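Local coordinates for protein glycoside hydrolase family 81 (Clostridium thermocellum, PDB 6FOP) that probably hydrolyses beta-1,3-glucans such as laminarin as a family 81 glycoside hydrolase of the bacterial cellulosome, at residues K86-V91 with T166-N171; L58-K63 with P132-V137. All blocks are in the same frame, centred on the assembly; numbering follows the deposited sequence.

Interactions 1 and 2 are two ties between the same pair of antiparallel sheets, with centres about 12 Å apart. Along the chain their segments alternate: 58-63, 86-91, 132-137 and 166-171. In one sheet, strand 66-70 lies between strands 59-63 and 89-93; in the other, strand 200-206 lies between strands 133-139 and 170-175. The two contacts also touch directly: Val91 CG2 packs 3.9 Å from Phe136 CZ, and a weak hydrogen bond joins Thr90 to Lys63. The two sheets are thus joined at neighbouring places, by a buried apolar contact in interaction 2 and by a partly buried polar one at a hairpin turn in interaction 1.

Interaction 1 of 2, residues K86-V91 with T166-N171; sequences KNDFTV and TINGVN
Lys86 and Asn168 reach toward each other tip to tip, and the lysine NZ also lies 3.9 Å from Val170 CG2. A bend at the last torsion (chi4 92°) places NZ beside Asp88, where it forms a salt bridge of 2.7 Å to OD1. One water accepts a hydrogen bond from this NZ and donates another to the backbone O of Asn168, linking the ammonium group to the turn through the water.

Asp88 is the hub. Its OD1 is gripped by two donors: Lys86 NZ uses the syn lone pair, whereas Asn168 ND2 arrives on the anti side, 2.8 Å away, in a nearly straight bond (175°). The acceptor lies in the plane of the asparagine amide, yet carboxylate and amide are turned 54° apart. OD2 is held by Tyr172 OH and Lys71 N, so both oxygens of this buried carboxylate are engaged; such donors would be expected to favour the charged form. At the root of the same side chain, Asp88 CB lies 3.7 Å from Ile167 CG2.

The partner is the tip of a beta hairpin, a type I' turn from Ile167 to Val170. Asp88 and Phe89 together face Val69 in a classic beta bulge at the start of strand 89-93, which runs between strands 66-70 and 143-147; Phe89 extends to Tyr172 and Ile203 of the opposing sheet, where strand 170-175 lies between strands 162-167 and 200-206.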
loop_
_atom_site.group_PDB
_atom_site.type_symbol
_atom_site.label_atom_id
_atom_site.label_comp_id
_atom_site.label_asym_id
_atom_site.label_seq_id
_atom_site.Cartn_x
_atom_site.Cartn_y
_atom_site.Cartn_z
ATOM N N LYS A 86 -1.626 -6.677 -22.630
ATOM C CA LYS A 86 -1.535 -7.269 -23.964
ATOM C C LYS A 86 -0.420 -6.562 -24.730
ATOM O O LYS A 86 -0.081 -5.418 -24.461
ATOM C CB LYS A 86 -2.883 -7.191 -24.718
ATOM C CG LYS A 86 -3.440 -5.785 -24.813
ATOM C CD LYS A 86 -4.280 -5.507 -26.017
ATOM C CE LYS A 86 -5.037 -4.229 -25.846
ATOM N NZ LYS A 86 -4.360 -3.034 -26.359
ATOM N N ASN A 87 0.141 -7.277 -25.691
ATOM C CA ASN A 87 1.194 -6.773 -26.585
ATOM C C ASN A 87 0.601 -5.968 -27.727
ATOM O O ASN A 87 0.011 -6.546 -28.658
ATOM C CB ASN A 87 1.974 -7.982 -27.106
ATOM C CG ASN A 87 3.112 -7.627 -28.036
ATOM O OD1 ASN A 87 3.903 -6.750 -27.773
ATOM N ND2 ASN A 87 3.215 -8.375 -29.128
ATOM N N ASP A 88 0.725 -4.641 -27.675
ATOM C CA ASP A 88 0.389 -3.828 -28.848
ATOM C C ASP A 88 1.606 -3.794 -29.765
ATOM O O ASP A 88 1.464 -3.924 -30.990
ATOM C CB ASP A 88 -0.067 -2.415 -28.433
ATOM C CG ASP A 88 -1.429 -2.400 -27.747
ATOM O OD1 ASP A 88 -2.282 -3.280 -28.034
ATOM O OD2 ASP A 88 -1.655 -1.481 -26.890
ATOM N N PHE A 89 2.798 -3.616 -29.210
ATOM C CA PHE A 89 4.034 -3.797 -29.986
ATOM C C PHE A 89 5.154 -4.191 -29.054
ATOM O O PHE A 89 5.150 -3.832 -27.847
ATOM C CB PHE A 89 4.422 -2.552 -30.802
ATOM C CG PHE A 89 4.547 -1.315 -29.992
ATOM C CD1 PHE A 89 5.781 -0.974 -29.421
ATOM C CD2 PHE A 89 3.481 -0.455 -29.841
ATOM C CE1 PHE A 89 5.921 0.192 -28.689
ATOM C CE2 PHE A 89 3.603 0.702 -29.099
ATOM C CZ PHE A 89 4.837 1.042 -28.546
ATOM N N THR A 90 6.140 -4.904 -29.593
ATOM C CA THR A 90 7.325 -5.248 -28.852
ATOM C C THR A 90 8.486 -4.370 -29.336
ATOM O O THR A 90 8.749 -4.275 -30.548
ATOM C CB THR A 90 7.644 -6.757 -28.997
ATOM O OG1 THR A 90 6.612 -7.522 -28.345
ATOM C CG2 THR A 90 8.944 -7.099 -28.398
ATOM N N VAL A 91 9.163 -3.724 -28.395
ATOM C CA VAL A 91 10.368 -2.961 -28.670
ATOM C C VAL A 91 11.510 -3.951 -28.629
ATOM O O VAL A 91 11.926 -4.390 -27.566
ATOM C CB VAL A 91 10.575 -1.837 -27.640
ATOM C CG1 VAL A 91 11.886 -1.097 -27.874
ATOM C CG2 VAL A 91 9.417 -0.852 -27.676
ATOM N N THR A 166 -1.580 3.740 -34.913
ATOM C CA THR A 166 -2.730 3.181 -34.220
ATOM C C THR A 166 -2.661 1.683 -34.398
ATOM O O THR A 166 -2.542 1.207 -35.525
ATOM C CB THR A 166 -4.048 3.724 -34.755
ATOM O OG1 THR A 166 -3.988 5.164 -34.852
ATOM C CG2 THR A 166 -5.217 3.314 -33.828
ATOM N N ILE A 167 -2.719 0.946 -33.281
ATOM C CA ILE A 167 -2.713 -0.517 -33.278
ATOM C C ILE A 167 -3.689 -0.999 -32.226
ATOM O O ILE A 167 -3.671 -0.469 -31.121
ATOM C CB ILE A 167 -1.294 -1.080 -33.076
ATOM C CG1 ILE A 167 -1.237 -2.580 -33.351
ATOM C CG2 ILE A 167 -0.716 -0.763 -31.709
ATOM C CD1 ILE A 167 -1.254 -2.907 -34.819
ATOM N N ASN A 168 -4.523 -1.989 -32.535
ATOM C CA ASN A 168 -5.541 -2.457 -31.589
ATOM C C ASN A 168 -6.429 -1.324 -31.049
ATOM O O ASN A 168 -6.873 -1.365 -29.900
ATOM C CB ASN A 168 -4.866 -3.228 -30.422
ATOM C CG ASN A 168 -4.156 -4.487 -30.891
ATOM O OD1 ASN A 168 -4.601 -5.130 -31.842
ATOM N ND2 ASN A 168 -3.053 -4.845 -30.244
ATOM N N GLY A 169 -6.660 -0.286 -31.848
ATOM C CA GLY A 169 -7.456 0.863 -31.433
ATOM C C GLY A 169 -6.761 1.832 -30.502
ATOM O O GLY A 169 -7.392 2.777 -30.050
ATOM N N VAL A 170 -5.461 1.629 -30.246
ATOM C CA VAL A 170 -4.690 2.451 -29.322
ATOM C C VAL A 170 -3.725 3.310 -30.141
ATOM O O VAL A 170 -2.996 2.788 -31.002
ATOM C CB VAL A 170 -3.884 1.575 -28.331
ATOM C CG1 VAL A 170 -3.115 2.437 -27.339
ATOM C CG2 VAL A 170 -4.809 0.627 -27.573
ATOM N N ASN A 171 -3.766 4.619 -29.906
ATOM C CA ASN A 171 -2.877 5.550 -30.550
ATOM C C ASN A 171 -1.570 5.685 -29.801
ATOM O O ASN A 171 -1.567 5.808 -28.576
ATOM C CB ASN A 171 -3.564 6.915 -30.675
ATOM C CG ASN A 171 -4.821 6.844 -31.498
ATOM O OD1 ASN A 171 -4.756 6.585 -32.695
ATOM N ND2 ASN A 171 -5.967 7.008 -30.859
HETATM O O HOH W 1 -6.906 -2.283 -27.373
#

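Interaction 2 of 2, residues L58-K63 with P132-V137; sequences LTFKFK and PYAYFV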
loop_
_atom_site.group_PDB
_atom_site.type_symbol
_atom_site.label_atom_id
_atom_site.label_comp_id
_atom_site.label_asym_id
_atom_site.label_seq_id
_atom_site.Cartn_x
_atom_site.Cartn_y
_atom_site.Cartn_z
ATOM N N LEU A 58 0.294 2.582 -19.149
ATOM C CA LEU A 58 0.951 1.519 -19.922
ATOM C C LEU A 58 1.205 0.259 -19.122
ATOM O O LEU A 58 1.412 0.294 -17.885
ATOM C CB LEU A 58 2.307 1.993 -20.465
ATOM C CG LEU A 58 2.257 3.133 -21.479
ATOM C CD1 LEU A 58 3.630 3.740 -21.700
ATOM C CD2 LEU A 58 1.724 2.674 -22.808
ATOM N N THR A 59 1.271 -0.848 -19.835
ATOM C CA THR A 59 1.744 -2.093 -19.277
ATOM C C THR A 59 2.829 -2.668 -20.150
ATOM O O THR A 59 2.888 -2.379 -21.360
ATOM C CB THR A 59 0.606 -3.101 -19.039
ATOM O OG1 THR A 59 0.075 -3.529 -20.289
ATOM C CG2 THR A 59 -0.526 -2.479 -18.214
ATOM N N PHE A 60 3.666 -3.509 -19.557
ATOM C CA PHE A 60 4.858 -4.022 -20.242
ATOM C C PHE A 60 5.096 -5.479 -19.920
ATOM O O PHE A 60 4.597 -5.991 -18.910
ATOM C CB PHE A 60 6.116 -3.227 -19.815
ATOM C CG PHE A 60 5.973 -1.742 -19.943
ATOM C CD1 PHE A 60 6.227 -1.112 -21.157
ATOM C CD2 PHE A 60 5.580 -0.957 -18.843
ATOM C CE1 PHE A 60 6.065 0.252 -21.281
ATOM C CE2 PHE A 60 5.415 0.404 -18.971
ATOM C CZ PHE A 60 5.689 1.019 -20.198
ATOM N N LYS A 61 5.898 -6.151 -20.727
ATOM C CA LYS A 61 6.405 -7.454 -20.330
ATOM C C LYS A 61 7.710 -7.716 -21.030
ATOM O O LYS A 61 7.799 -7.573 -22.256
ATOM C CB LYS A 61 5.405 -8.571 -20.645
ATOM C CG LYS A 61 5.821 -9.905 -20.007
ATOM C CD LYS A 61 4.864 -11.049 -20.292
ATOM C CE LYS A 61 5.030 -11.557 -21.701
ATOM N NZ LYS A 61 4.069 -12.665 -21.963
ATOM N N PHE A 62 8.726 -8.117 -20.275
ATOM C CA PHE A 62 10.025 -8.484 -20.864
ATOM C C PHE A 62 9.956 -9.924 -21.350
ATOM O O PHE A 62 9.292 -10.758 -20.747
ATOM C CB PHE A 62 11.150 -8.314 -19.837
ATOM C CG PHE A 62 11.407 -6.874 -19.476
ATOM C CD1 PHE A 62 10.662 -6.248 -18.480
ATOM C CD2 PHE A 62 12.395 -6.135 -20.141
ATOM C CE1 PHE A 62 10.875 -4.924 -18.171
ATOM C CE2 PHE A 62 12.598 -4.801 -19.829
ATOM C CZ PHE A 62 11.849 -4.203 -18.828
ATOM N N LYS A 63 10.606 -10.182 -22.484
ATOM C CA LYS A 63 10.722 -11.520 -23.087
ATOM C C LYS A 63 11.997 -11.563 -23.906
ATOM O O LYS A 63 12.677 -10.553 -24.033
ATOM C CB LYS A 63 9.484 -11.866 -23.922
ATOM C CG LYS A 63 9.220 -10.915 -25.076
ATOM C CD LYS A 63 7.944 -11.273 -25.806
ATOM C CE LYS A 63 7.730 -10.394 -27.034
ATOM N NZ LYS A 63 6.398 -10.657 -27.642
ATOM N N PRO A 132 2.620 8.558 -19.411
ATOM C CA PRO A 132 2.180 7.976 -20.700
ATOM C C PRO A 132 3.356 7.587 -21.602
ATOM O O PRO A 132 3.121 7.065 -22.687
ATOM C CB PRO A 132 1.387 9.135 -21.319
ATOM C CG PRO A 132 2.079 10.328 -20.836
ATOM C CD PRO A 132 2.481 10.025 -19.413
ATOM N N TYR A 133 4.582 7.905 -21.184
ATOM C CA TYR A 133 5.800 7.593 -21.930
ATOM C C TYR A 133 6.493 6.344 -21.436
ATOM O O TYR A 133 6.351 5.974 -20.245
ATOM C CB TYR A 133 6.815 8.705 -21.821
ATOM C CG TYR A 133 6.388 10.023 -22.402
ATOM C CD1 TYR A 133 6.533 10.282 -23.787
ATOM C CD2 TYR A 133 5.902 11.038 -21.610
ATOM C CE1 TYR A 133 6.171 11.500 -24.322
ATOM C CE2 TYR A 133 5.520 12.257 -22.144
ATOM C CZ TYR A 133 5.667 12.487 -23.520
ATOM O OH TYR A 133 5.315 13.738 -24.007
ATOM N N ALA A 134 7.282 5.717 -22.321
ATOM C CA ALA A 134 8.349 4.792 -21.917
ATOM C C ALA A 134 9.586 5.217 -22.704
ATOM O O ALA A 134 9.477 5.661 -23.860
ATOM C CB ALA A 134 8.014 3.337 -22.166
ATOM N N TYR A 135 10.737 5.140 -22.056
ATOM C CA TYR A 135 11.982 5.706 -22.582
ATOM C C TYR A 135 13.029 4.605 -22.748
ATOM O O TYR A 135 13.140 3.722 -21.904
ATOM C CB TYR A 135 12.531 6.761 -21.628
ATOM C CG TYR A 135 11.520 7.806 -21.165
ATOM C CD1 TYR A 135 11.148 8.862 -21.955
ATOM C CD2 TYR A 135 10.929 7.702 -19.913
ATOM C CE1 TYR A 135 10.252 9.809 -21.545
ATOM C CE2 TYR A 135 10.018 8.645 -19.482
ATOM C CZ TYR A 135 9.654 9.687 -20.273
ATOM O OH TYR A 135 8.744 10.629 -19.822
ATOM N N PHE A 136 13.803 4.680 -23.844
ATOM C CA PHE A 136 14.737 3.627 -24.190
ATOM C C PHE A 136 16.073 4.191 -24.655
ATOM O O PHE A 136 16.113 5.238 -25.315
ATOM C CB PHE A 136 14.167 2.749 -25.320
ATOM C CG PHE A 136 12.797 2.158 -25.024
ATOM C CD1 PHE A 136 11.646 2.853 -25.332
ATOM C CD2 PHE A 136 12.689 0.918 -24.417
ATOM C CE1 PHE A 136 10.391 2.329 -25.029
ATOM C CE2 PHE A 136 11.441 0.392 -24.112
ATOM C CZ PHE A 136 10.301 1.099 -24.432
ATOM N N VAL A 137 17.141 3.452 -24.334
ATOM C CA VAL A 137 18.467 3.735 -24.894
ATOM C C VAL A 137 18.979 2.418 -25.465
ATOM O O VAL A 137 18.927 1.378 -24.806
ATOM C CB VAL A 137 19.427 4.290 -23.827
ATOM C CG1 VAL A 137 20.863 4.356 -24.379
ATOM C CG2 VAL A 137 18.972 5.676 -23.414
#
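Leu58 reaches Pro132 and Tyr133, and Phe60 packs on Ala134, across the interior of a beta-sandwich, the fold known for the N-terminal part of family 81 enzymes. Strand 59-63 belongs to one antiparallel sheet and strand 133-139 to the other. No hydrogen bond joins the two segments; Leu58 and Phe60 reach across, one to backbone carbonyls and the other to a methyl. The backbones come together at one end and splay apart: Leu58 CA is 6.6 Å from Pro132 CA, Phe60 CA 9.6 Å from Ala134 CA, and Phe62 CA 13.4 Å from Phe136 CA.

Leu58 can be followed from its root. CB lies 3.5 Å from CZ of Phe60, the leucine stem packing against the tip of the phenylalanine ring of the same segment. CG sits anti to the carbonyl carbon (chi1 -64°) and carries the two methyls. From there the second torsion sets CD1 nearly anti to CA (chi2 167°), which sends this branch toward the other sheet. CD1 meets backbone first: it is 3.5 Å from Pro132 O and 3.8 Å from Tyr133 O, with the Ala134 amide and methyl a little farther off. The side chain as a whole also packs on Val69 of its own sheet and on Ile203 and Val205 opposite.

Tyr133 points its CB the other way, and its hydroxyl bonds to the backbone O of Tyr217. Ala134 instead turns its methyl toward Phe60, whose ring also touches Val69 and Leu127. The small methyl is met obliquely by the far end of the ring, CE1 and CZ each lying 3.8 Å from Ala134 CB.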